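Long-range contacts in esterase YbfF (Escherichia coli, PDB 3BF7), which probably hydrolyses ester or thioester bonds, as an esterase of the alpha/beta hydrolase fold that carries a helical cap: residues Pro192-Pro197 and Ala219-Ala224; Asn16-Leu21 and Leu78-Ala83; Ala36-Asn41 and Ala247-Leu252. The protein carries 1 engineered substitution. All coordinates share one frame; numbering follows the deposited sequence.

Contact 1. Residues Pro192-Pro197 and Ala219-Ala224; sequences PAWDHP and AQFPQA
This contact sits at one border of the central sheet of the alpha/beta hydrolase fold. Residues 192-197 lead into strand 198-201. Residues 219-224 hold the end of helix 214-220 and a type I beta turn from Phe221 to Ala224, and lead into the edge strand 224-226.

One backbone hydrogen bond joins the segments. Trp194 N donates to Gln220 O at 2.9 Å, from above the carbonyl plane. Gln220 O also receives a CA-H contact from Ala193 CA at 3.3 Å. The polar end of Gln220 turns elsewhere, to Trp188 and the backbone of Ile191.

Trp194 has CG anti to its backbone N (chi1 -170°), and its indole crosses the Phe221 ring obliquely. Trp194 CE3 meets Phe221 CE1 at 3.8 Å, at the edge of the phenyl ring. Helix 90-101 and Leu109 of strand 106-112 also touch both rings. An alanine in place of Phe221 would remove this edge contact with the indole and those with Met96 and Thr99, and would probably leave Trp194 less firmly held. His196 ND1 lies over one indole face, toward the rim.

Pro222 packs beside Ala193 and Asp195. Pro222 CD lies 3.9 Å from Ala193 CB. Asp195, the centre of an inverse gamma turn, crosses the proline ring at about a right angle and brings OD1 to 3.3 Å from Pro222 CG. Gln223 lies alongside Pro197, pointing the same way, with Gln223 CB 3.6 Å from His196 O.

One water joins the two backbones. It donates to Trp194 O and His196 O, and accepts from Gln223 N at 2.9 Å.

Contact 2. Residues Asn16-Leu21 and Leu78-Ala83; sequences NSPIVL and LQIDKA
Two neighbouring parallel strands of the alpha/beta hydrolase sheet, 19-22 and 83-88, begin side by side here. At residues 78-83 the chain leaves helix 64-78 through a Schellman motif, with Gln79 at positive phi. The strand pairing continues beyond the segment: Pro18 and Val20 share backbone hydrogen bonds with Thr84, and Val20 with Ile86 as well. Between the two segments themselves there is only packing and a water link.

The main bump is the Pro18 ring. It fits into a hollow shaped by Ile80, the Lys82 carbonyl and Ala83. The ring meets Ile80 tip to tip, with Pro18 CG 3.7 Å from Ile80 CG2. That methyl is the branch anti to the Ile80 backbone N. Pro18 CD rests on the carbonyl, 3.5 Å from Lys82 O. The inner wall is Ala83, whose CB lies 3.8 Å from Pro18 CG.

Ala83 CB is itself a small knob, pressed against the backbone of residues 16-21, 3.4 Å from Pro18 O. Further along the strand Ala83 CB meets Val20 CG2 at 3.9 Å. Val20 turns this methyl to the contact by holding CG1 anti to the backbone N (chi1 177°). Leu75 of helix 64-78 touches Val20, Ile80 and Ala83, so the helix covers this apolar patch.

The outer end is polar. The Ser17 hydroxyl is hydrogen-bonded to Asp107, and the aliphatic part of Lys82 passes it. A water donates to Ser17 OG at 3.0 Å and, by a weak longer bond, to Lys82 O at 3.4 Å.

Contact 3. Residues Ala36-Asn41 and Ala247-Leu252; sequences ARDLVN and AIRRYL
Helices 33-39 and 241-253 come together over the central sheet of the alpha/beta hydrolase fold, and Arg249 spans the gap between them. From CB the arginine runs toward the other helix, and the chain stays extended from CG to NE. Arg249 CD passes Asp38 OD1 at 4.0 Å. The last torsion (chi4 -71°) turns the guanidinium so that its edge faces the aspartate.

Arg249 NE donates to Asp38 OD1 at 2.9 Å, on the syn lone pair. Arg249 CZ lies 3.9 Å from Leu39 CD2, which covers one face of the group near its rim. Arg249 NH2 closes the side-on grip at 3.0 Å from Asp38 OD1, meeting it from above the carboxylate plane. One oxygen takes both bonds of the salt bridge. The two flat groups stand 61° apart. NH2 also makes a salt bridge with Asp42, so the arginine charge is probably balanced by two acids. NH1 bonds outside the two segments.

Beside the salt bridge, Leu39 CD2 meets Leu252 CD1 at 4.2 Å. At the tip, Arg249 NH2 makes a weak bond to Asp38 O at 3.1 Å. Asn41 N also donates there. Asn41 ND2 meets a lone pair of Asp38 O at 2.7 Å.

From the N terminus, 16-21 opens contact 2 and 36-41 opens contact 3. Residues 78-83 then close contact 2, so the two loops cross. Contact 1 opens and closes later, at 192-197 and 219-224. It falls wholly within the long loop that contact 3 completes at 247-252. Contact 2 joins the starts of two central strands, contact 1 the approaches to the last two strands, and contact 3 two helices lying on the sheet. Contacts 2 and 3 meet where Ile19 packs on Leu39 and Leu252. Contacts 1 and 3 meet through a probable hydrogen bond between Tyr251 OH and Pro197 O. Contacts 1 and 2 do not touch.

Contact 1. Residues Pro192-Pro197 and Ala219-Ala224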
loop_
_atom_site.group_PDB
_atom_site.type_symbol
_atom_site.label_atom_id
_atom_site.label_comp_id
_atom_site.label_asym_id
_atom_site.label_seq_id
_atom_site.Cartn_x
_atom_site.Cartn_y
_atom_site.Cartn_z
ATOM N N PRO A 192 14.082 -3.058 -13.895
ATOM C CA PRO A 192 14.180 -2.737 -15.321
ATOM C C PRO A 192 12.946 -1.927 -15.707
ATOM O O PRO A 192 11.926 -1.964 -15.017
ATOM C CB PRO A 192 14.186 -4.109 -15.989
ATOM C CG PRO A 192 14.761 -5.008 -14.938
ATOM C CD PRO A 192 14.079 -4.516 -13.690
ATOM N N ALA A 193 13.034 -1.204 -16.814
ATOM C CA ALA A 193 11.912 -0.400 -17.266
ATOM C C ALA A 193 10.700 -1.261 -17.598
ATOM O O ALA A 193 10.828 -2.350 -18.167
ATOM C CB ALA A 193 12.320 0.411 -18.491
ATOM N N TRP A 194 9.524 -0.770 -17.218
ATOM C CA TRP A 194 8.266 -1.447 -17.518
ATOM C C TRP A 194 7.639 -0.550 -18.588
ATOM O O TRP A 194 7.152 0.546 -18.291
ATOM C CB TRP A 194 7.376 -1.515 -16.275
ATOM C CG TRP A 194 6.171 -2.400 -16.431
ATOM C CD1 TRP A 194 6.162 -3.734 -16.730
ATOM C CD2 TRP A 194 4.803 -2.025 -16.240
ATOM N NE1 TRP A 194 4.875 -4.213 -16.731
ATOM C CE2 TRP A 194 4.019 -3.185 -16.434
ATOM C CE3 TRP A 194 4.162 -0.821 -15.922
ATOM C CZ2 TRP A 194 2.625 -3.176 -16.317
ATOM C CZ3 TRP A 194 2.776 -0.811 -15.805
ATOM C CH2 TRP A 194 2.024 -1.985 -16.003
ATOM N N ASP A 195 7.676 -1.013 -19.835
ATOM C CA ASP A 195 7.169 -0.237 -20.963
ATOM C C ASP A 195 5.663 -0.300 -21.171
ATOM O O ASP A 195 5.182 -0.725 -22.225
ATOM C CB ASP A 195 7.892 -0.657 -22.248
ATOM C CG ASP A 195 9.366 -0.298 -22.226
ATOM O OD1 ASP A 195 9.686 0.875 -21.955
ATOM O OD2 ASP A 195 10.207 -1.184 -22.487
ATOM N N HIS A 196 4.927 0.144 -20.156
ATOM C CA HIS A 196 3.469 0.170 -20.191
ATOM C C HIS A 196 2.984 1.363 -19.383
ATOM O O HIS A 196 3.645 1.787 -18.434
ATOM C CB HIS A 196 2.887 -1.107 -19.579
ATOM C CG HIS A 196 3.312 -2.361 -20.274
ATOM N ND1 HIS A 196 4.413 -3.096 -19.889
ATOM C CD2 HIS A 196 2.792 -2.999 -21.350
ATOM C CE1 HIS A 196 4.550 -4.132 -20.697
ATOM N NE2 HIS A 196 3.580 -4.097 -21.591
ATOM N N PRO A 197 1.820 1.922 -19.743
ATOM C CA PRO A 197 1.296 3.073 -19.000
ATOM C C PRO A 197 1.092 2.709 -17.533
ATOM O O PRO A 197 0.527 1.660 -17.225
ATOM C CB PRO A 197 -0.027 3.366 -19.703
ATOM C CG PRO A 197 0.214 2.888 -21.105
ATOM C CD PRO A 197 0.951 1.593 -20.886
ATOM N N ALA A 219 12.971 6.303 -15.225
ATOM C CA ALA A 219 13.907 5.291 -15.696
ATOM C C ALA A 219 13.307 3.898 -15.530
ATOM O O ALA A 219 13.624 2.979 -16.284
ATOM C CB ALA A 219 15.220 5.390 -14.932
ATOM N N GLN A 220 12.428 3.749 -14.543
ATOM C CA GLN A 220 11.796 2.464 -14.270
ATOM C C GLN A 220 10.383 2.371 -14.836
ATOM O O GLN A 220 9.919 1.282 -15.167
ATOM C CB GLN A 220 11.817 2.211 -12.762
ATOM C CG GLN A 220 13.246 2.113 -12.240
ATOM C CD GLN A 220 13.340 2.196 -10.733
ATOM O OE1 GLN A 220 13.449 1.180 -10.044
ATOM N NE2 GLN A 220 13.291 3.413 -10.210
ATOM N N PHE A 221 9.715 3.516 -14.951
ATOM C CA PHE A 221 8.364 3.595 -15.503
ATOM C C PHE A 221 8.364 4.704 -16.544
ATOM O O PHE A 221 7.849 5.801 -16.322
ATOM C CB PHE A 221 7.355 3.856 -14.383
ATOM C CG PHE A 221 7.189 2.680 -13.477
ATOM C CD1 PHE A 221 6.361 1.627 -13.843
ATOM C CD2 PHE A 221 7.965 2.555 -12.330
ATOM C CE1 PHE A 221 6.314 0.459 -13.087
ATOM C CE2 PHE A 221 7.925 1.389 -11.566
ATOM C CZ PHE A 221 7.100 0.341 -11.948
ATOM N N PRO A 222 8.953 4.420 -17.713
ATOM C CA PRO A 222 9.027 5.406 -18.792
ATOM C C PRO A 222 7.697 6.039 -19.179
ATOM O O PRO A 222 7.651 7.229 -19.509
ATOM C CB PRO A 222 9.679 4.628 -19.941
ATOM C CG PRO A 222 9.358 3.193 -19.629
ATOM C CD PRO A 222 9.520 3.128 -18.135
ATOM N N GLN A 223 6.624 5.254 -19.131
ATOM C CA GLN A 223 5.299 5.751 -19.484
ATOM C C GLN A 223 4.456 6.117 -18.266
ATOM O O GLN A 223 3.227 6.011 -18.283
ATOM C CB GLN A 223 4.565 4.727 -20.355
ATOM C CG GLN A 223 5.248 4.485 -21.696
ATOM C CD GLN A 223 4.559 3.422 -22.526
ATOM O OE1 GLN A 223 5.205 2.510 -23.039
ATOM N NE2 GLN A 223 3.246 3.538 -22.667
ATOM N N ALA A 224 5.124 6.557 -17.208
ATOM C CA ALA A 224 4.435 6.969 -15.997
ATOM C C ALA A 224 3.603 8.217 -16.274
ATOM O O ALA A 224 4.020 9.109 -17.018
ATOM C CB ALA A 224 5.444 7.271 -14.902
HETATM O O HOH W 1 5.957 2.952 -17.480
#

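Contact 2. Residues Asn16-Leu21 and Leu78-Ala83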
loop_
_atom_site.group_PDB
_atom_site.type_symbol
_atom_site.label_atom_id
_atom_site.label_comp_id
_atom_site.label_asym_id
_atom_site.label_seq_id
_atom_site.Cartn_x
_atom_site.Cartn_y
_atom_site.Cartn_z
ATOM N N ASN A 16 -13.720 -6.871 -17.145
ATOM C CA ASN A 16 -12.531 -6.144 -16.709
ATOM C C ASN A 16 -11.630 -7.072 -15.908
ATOM O O ASN A 16 -12.101 -8.026 -15.288
ATOM C CB ASN A 16 -12.898 -4.954 -15.815
ATOM C CG ASN A 16 -13.677 -3.883 -16.545
ATOM O OD1 ASN A 16 -13.330 -3.495 -17.661
ATOM N ND2 ASN A 16 -14.727 -3.381 -15.908
ATOM N N SER A 17 -10.333 -6.788 -15.917
ATOM C CA SER A 17 -9.393 -7.591 -15.153
ATOM C C SER A 17 -9.696 -7.337 -13.683
ATOM O O SER A 17 -10.159 -6.257 -13.319
ATOM C CB SER A 17 -7.951 -7.160 -15.438
ATOM O OG SER A 17 -7.616 -7.312 -16.805
ATOM N N PRO A 18 -9.466 -8.337 -12.823
ATOM C CA PRO A 18 -9.734 -8.130 -11.399
ATOM C C PRO A 18 -8.730 -7.112 -10.867
ATOM O O PRO A 18 -7.679 -6.901 -11.474
ATOM C CB PRO A 18 -9.526 -9.520 -10.805
ATOM C CG PRO A 18 -8.480 -10.109 -11.708
ATOM C CD PRO A 18 -8.961 -9.697 -13.075
ATOM N N ILE A 19 -9.059 -6.482 -9.745
ATOM C CA ILE A 19 -8.178 -5.495 -9.135
ATOM C C ILE A 19 -7.716 -5.944 -7.755
ATOM O O ILE A 19 -8.526 -6.297 -6.900
ATOM C CB ILE A 19 -8.879 -4.118 -9.000
ATOM C CG1 ILE A 19 -9.170 -3.544 -10.391
ATOM C CG2 ILE A 19 -8.008 -3.160 -8.183
ATOM C CD1 ILE A 19 -9.912 -2.219 -10.373
ATOM N N VAL A 20 -6.401 -5.938 -7.561
ATOM C CA VAL A 20 -5.792 -6.305 -6.289
ATOM C C VAL A 20 -5.321 -5.005 -5.640
ATOM O O VAL A 20 -4.589 -4.232 -6.260
ATOM C CB VAL A 20 -4.580 -7.244 -6.495
ATOM C CG1 VAL A 20 -3.917 -7.549 -5.156
ATOM C CG2 VAL A 20 -5.029 -8.531 -7.172
ATOM N N LEU A 21 -5.755 -4.772 -4.404
ATOM C CA LEU A 21 -5.405 -3.569 -3.650
ATOM C C LEU A 21 -4.393 -3.931 -2.570
ATOM O O LEU A 21 -4.611 -4.871 -1.798
ATOM C CB LEU A 21 -6.664 -2.975 -3.015
ATOM C CG LEU A 21 -7.766 -2.566 -3.993
ATOM C CD1 LEU A 21 -9.067 -2.357 -3.240
ATOM C CD2 LEU A 21 -7.361 -1.307 -4.736
ATOM N N LEU A 78 -5.680 -18.089 -6.082
ATOM C CA LEU A 78 -7.030 -17.737 -6.512
ATOM C C LEU A 78 -7.256 -18.064 -7.981
ATOM O O LEU A 78 -8.336 -17.820 -8.520
ATOM C CB LEU A 78 -7.283 -16.245 -6.281
ATOM C CG LEU A 78 -7.161 -15.766 -4.828
ATOM C CD1 LEU A 78 -7.432 -14.271 -4.768
ATOM C CD2 LEU A 78 -8.151 -16.526 -3.950
ATOM N N GLN A 79 -6.235 -18.627 -8.619
ATOM C CA GLN A 79 -6.302 -19.000 -10.027
ATOM C C GLN A 79 -6.610 -17.814 -10.938
ATOM O O GLN A 79 -7.453 -17.902 -11.832
ATOM C CB GLN A 79 -7.344 -20.106 -10.231
ATOM C CG GLN A 79 -7.028 -21.387 -9.471
ATOM C CD GLN A 79 -7.999 -22.508 -9.782
ATOM O OE1 GLN A 79 -9.206 -22.375 -9.578
ATOM N NE2 GLN A 79 -7.475 -23.622 -10.279
ATOM N N ILE A 80 -5.916 -16.706 -10.700
ATOM C CA ILE A 80 -6.072 -15.493 -11.497
ATOM C C ILE A 80 -4.823 -15.344 -12.362
ATOM O O ILE A 80 -3.713 -15.257 -11.839
ATOM C CB ILE A 80 -6.207 -14.245 -10.597
ATOM C CG1 ILE A 80 -7.498 -14.329 -9.781
ATOM C CG2 ILE A 80 -6.189 -12.980 -11.447
ATOM C CD1 ILE A 80 -7.680 -13.187 -8.804
ATOM N N ASP A 81 -5.002 -15.313 -13.678
ATOM C CA ASP A 81 -3.869 -15.192 -14.590
ATOM C C ASP A 81 -3.250 -13.801 -14.629
ATOM O O ASP A 81 -2.028 -13.662 -14.671
ATOM C CB ASP A 81 -4.283 -15.599 -16.008
ATOM C CG ASP A 81 -4.671 -17.063 -16.105
ATOM O OD1 ASP A 81 -3.858 -17.923 -15.705
ATOM O OD2 ASP A 81 -5.786 -17.351 -16.586
ATOM N N LYS A 82 -4.090 -12.773 -14.621
ATOM C CA LYS A 82 -3.596 -11.403 -14.672
ATOM C C LYS A 82 -4.546 -10.468 -13.940
ATOM O O LYS A 82 -5.762 -10.653 -13.974
ATOM C CB LYS A 82 -3.448 -10.965 -16.132
ATOM C CG LYS A 82 -2.887 -9.566 -16.328
ATOM C CD LYS A 82 -2.788 -9.212 -17.808
ATOM C CE LYS A 82 -4.155 -9.230 -18.481
ATOM N NZ LYS A 82 -4.078 -8.877 -19.928
ATOM N N ALA A 83 -3.988 -9.464 -13.274
ATOM C CA ALA A 83 -4.807 -8.513 -12.542
ATOM C C ALA A 83 -4.224 -7.117 -12.586
ATOM O O ALA A 83 -3.044 -6.927 -12.875
ATOM C CB ALA A 83 -4.946 -8.956 -11.089
HETATM O O HOH W 2 -7.090 -10.270 -17.057
#

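Contact 3. Residues Ala36-Asn41 and Ala247-Leu252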
loop_
_atom_site.group_PDB
_atom_site.type_symbol
_atom_site.label_atom_id
_atom_site.label_comp_id
_atom_site.label_asym_id
_atom_site.label_seq_id
_atom_site.Cartn_x
_atom_site.Cartn_y
_atom_site.Cartn_z
ATOM N N ALA A 36 -11.997 0.049 -2.936
ATOM C CA ALA A 36 -12.646 -1.218 -3.256
ATOM C C ALA A 36 -14.164 -1.101 -3.334
ATOM O O ALA A 36 -14.796 -1.712 -4.197
ATOM C CB ALA A 36 -12.265 -2.268 -2.219
ATOM N N ARG A 37 -14.750 -0.323 -2.430
ATOM C CA ARG A 37 -16.197 -0.167 -2.409
ATOM C C ARG A 37 -16.737 0.446 -3.696
ATOM O O ARG A 37 -17.890 0.216 -4.064
ATOM C CB ARG A 37 -16.625 0.655 -1.189
ATOM C CG ARG A 37 -16.447 -0.100 0.127
ATOM C CD ARG A 37 -17.118 0.608 1.293
ATOM N NE ARG A 37 -16.397 1.798 1.738
ATOM C CZ ARG A 37 -15.310 1.778 2.505
ATOM N NH1 ARG A 37 -14.801 0.625 2.920
ATOM N NH2 ARG A 37 -14.739 2.918 2.871
ATOM N N ASP A 38 -15.909 1.220 -4.388
ATOM C CA ASP A 38 -16.332 1.828 -5.641
ATOM C C ASP A 38 -15.987 0.929 -6.823
ATOM O O ASP A 38 -16.808 0.706 -7.714
ATOM C CB ASP A 38 -15.667 3.198 -5.819
ATOM C CG ASP A 38 -16.038 3.856 -7.128
ATOM O OD1 ASP A 38 -15.407 3.534 -8.156
ATOM O OD2 ASP A 38 -16.971 4.689 -7.127
ATOM N N LEU A 39 -14.774 0.393 -6.818
ATOM C CA LEU A 39 -14.319 -0.452 -7.910
ATOM C C LEU A 39 -15.029 -1.802 -8.023
ATOM O O LEU A 39 -15.028 -2.409 -9.092
ATOM C CB LEU A 39 -12.804 -0.644 -7.800
ATOM C CG LEU A 39 -12.018 0.667 -7.955
ATOM C CD1 LEU A 39 -10.577 0.471 -7.515
ATOM C CD2 LEU A 39 -12.086 1.141 -9.405
ATOM N N VAL A 40 -15.648 -2.263 -6.940
ATOM C CA VAL A 40 -16.353 -3.544 -6.962
ATOM C C VAL A 40 -17.642 -3.467 -7.789
ATOM O O VAL A 40 -18.264 -4.488 -8.083
ATOM C CB VAL A 40 -16.692 -4.030 -5.526
ATOM C CG1 VAL A 40 -17.787 -3.169 -4.922
ATOM C CG2 VAL A 40 -17.101 -5.496 -5.551
ATOM N N ASN A 41 -18.043 -2.257 -8.164
ATOM C CA ASN A 41 -19.245 -2.088 -8.972
ATOM C C ASN A 41 -19.058 -2.758 -10.327
ATOM O O ASN A 41 -20.014 -3.281 -10.910
ATOM C CB ASN A 41 -19.555 -0.601 -9.176
ATOM C CG ASN A 41 -20.184 0.039 -7.953
ATOM O OD1 ASN A 41 -21.280 -0.338 -7.535
ATOM N ND2 ASN A 41 -19.494 1.016 -7.374
ATOM N N ALA A 247 -9.137 9.774 -10.871
ATOM C CA ALA A 247 -7.866 9.556 -11.554
ATOM C C ALA A 247 -7.719 8.089 -11.947
ATOM O O ALA A 247 -7.304 7.771 -13.061
ATOM C CB ALA A 247 -6.709 9.982 -10.654
ATOM N N ILE A 248 -8.062 7.194 -11.029
ATOM C CA ILE A 248 -7.965 5.767 -11.301
ATOM C C ILE A 248 -8.848 5.363 -12.476
ATOM O O ILE A 248 -8.385 4.707 -13.406
ATOM C CB ILE A 248 -8.355 4.934 -10.050
ATOM C CG1 ILE A 248 -7.268 5.075 -8.978
ATOM C CG2 ILE A 248 -8.553 3.467 -10.427
ATOM C CD1 ILE A 248 -7.623 4.430 -7.654
ATOM N N ARG A 249 -10.113 5.765 -12.452
ATOM C CA ARG A 249 -11.015 5.392 -13.530
ATOM C C ARG A 249 -10.655 6.009 -14.877
ATOM O O ARG A 249 -10.860 5.383 -15.915
ATOM C CB ARG A 249 -12.463 5.693 -13.137
ATOM C CG ARG A 249 -12.994 4.677 -12.123
ATOM C CD ARG A 249 -14.470 4.856 -11.842
ATOM N NE ARG A 249 -15.013 3.802 -10.984
ATOM C CZ ARG A 249 -15.203 2.539 -11.361
ATOM N NH1 ARG A 249 -14.892 2.149 -12.589
ATOM N NH2 ARG A 249 -15.732 1.669 -10.511
ATOM N N ARG A 250 -10.114 7.221 -14.877
ATOM C CA ARG A 250 -9.711 7.839 -16.134
ATOM C C ARG A 250 -8.631 6.952 -16.763
ATOM O O ARG A 250 -8.639 6.688 -17.966
ATOM C CB ARG A 250 -9.150 9.241 -15.888
ATOM C CG ARG A 250 -8.567 9.886 -17.134
ATOM C CD ARG A 250 -7.936 11.229 -16.827
ATOM N NE ARG A 250 -7.090 11.693 -17.924
ATOM C CZ ARG A 250 -6.323 12.777 -17.873
ATOM N NH1 ARG A 250 -6.290 13.521 -16.775
ATOM N NH2 ARG A 250 -5.580 13.115 -18.919
ATOM N N TYR A 251 -7.706 6.486 -15.929
ATOM C CA TYR A 251 -6.613 5.627 -16.365
ATOM C C TYR A 251 -7.121 4.250 -16.804
ATOM O O TYR A 251 -6.722 3.745 -17.854
ATOM C CB TYR A 251 -5.601 5.496 -15.220
ATOM C CG TYR A 251 -4.561 4.407 -15.370
ATOM C CD1 TYR A 251 -3.613 4.442 -16.392
ATOM C CD2 TYR A 251 -4.507 3.355 -14.459
ATOM C CE1 TYR A 251 -2.631 3.448 -16.498
ATOM C CE2 TYR A 251 -3.536 2.365 -14.554
ATOM C CZ TYR A 251 -2.603 2.413 -15.572
ATOM O OH TYR A 251 -1.656 1.419 -15.653
ATOM N N LEU A 252 -8.006 3.648 -16.014
ATOM C CA LEU A 252 -8.546 2.332 -16.349
ATOM C C LEU A 252 -9.355 2.341 -17.645
ATOM O O LEU A 252 -9.343 1.364 -18.394
ATOM C CB LEU A 252 -9.414 1.800 -15.204
ATOM C CG LEU A 252 -8.730 1.544 -13.859
ATOM C CD1 LEU A 252 -9.756 0.986 -12.882
ATOM C CD2 LEU A 252 -7.569 0.569 -14.031
#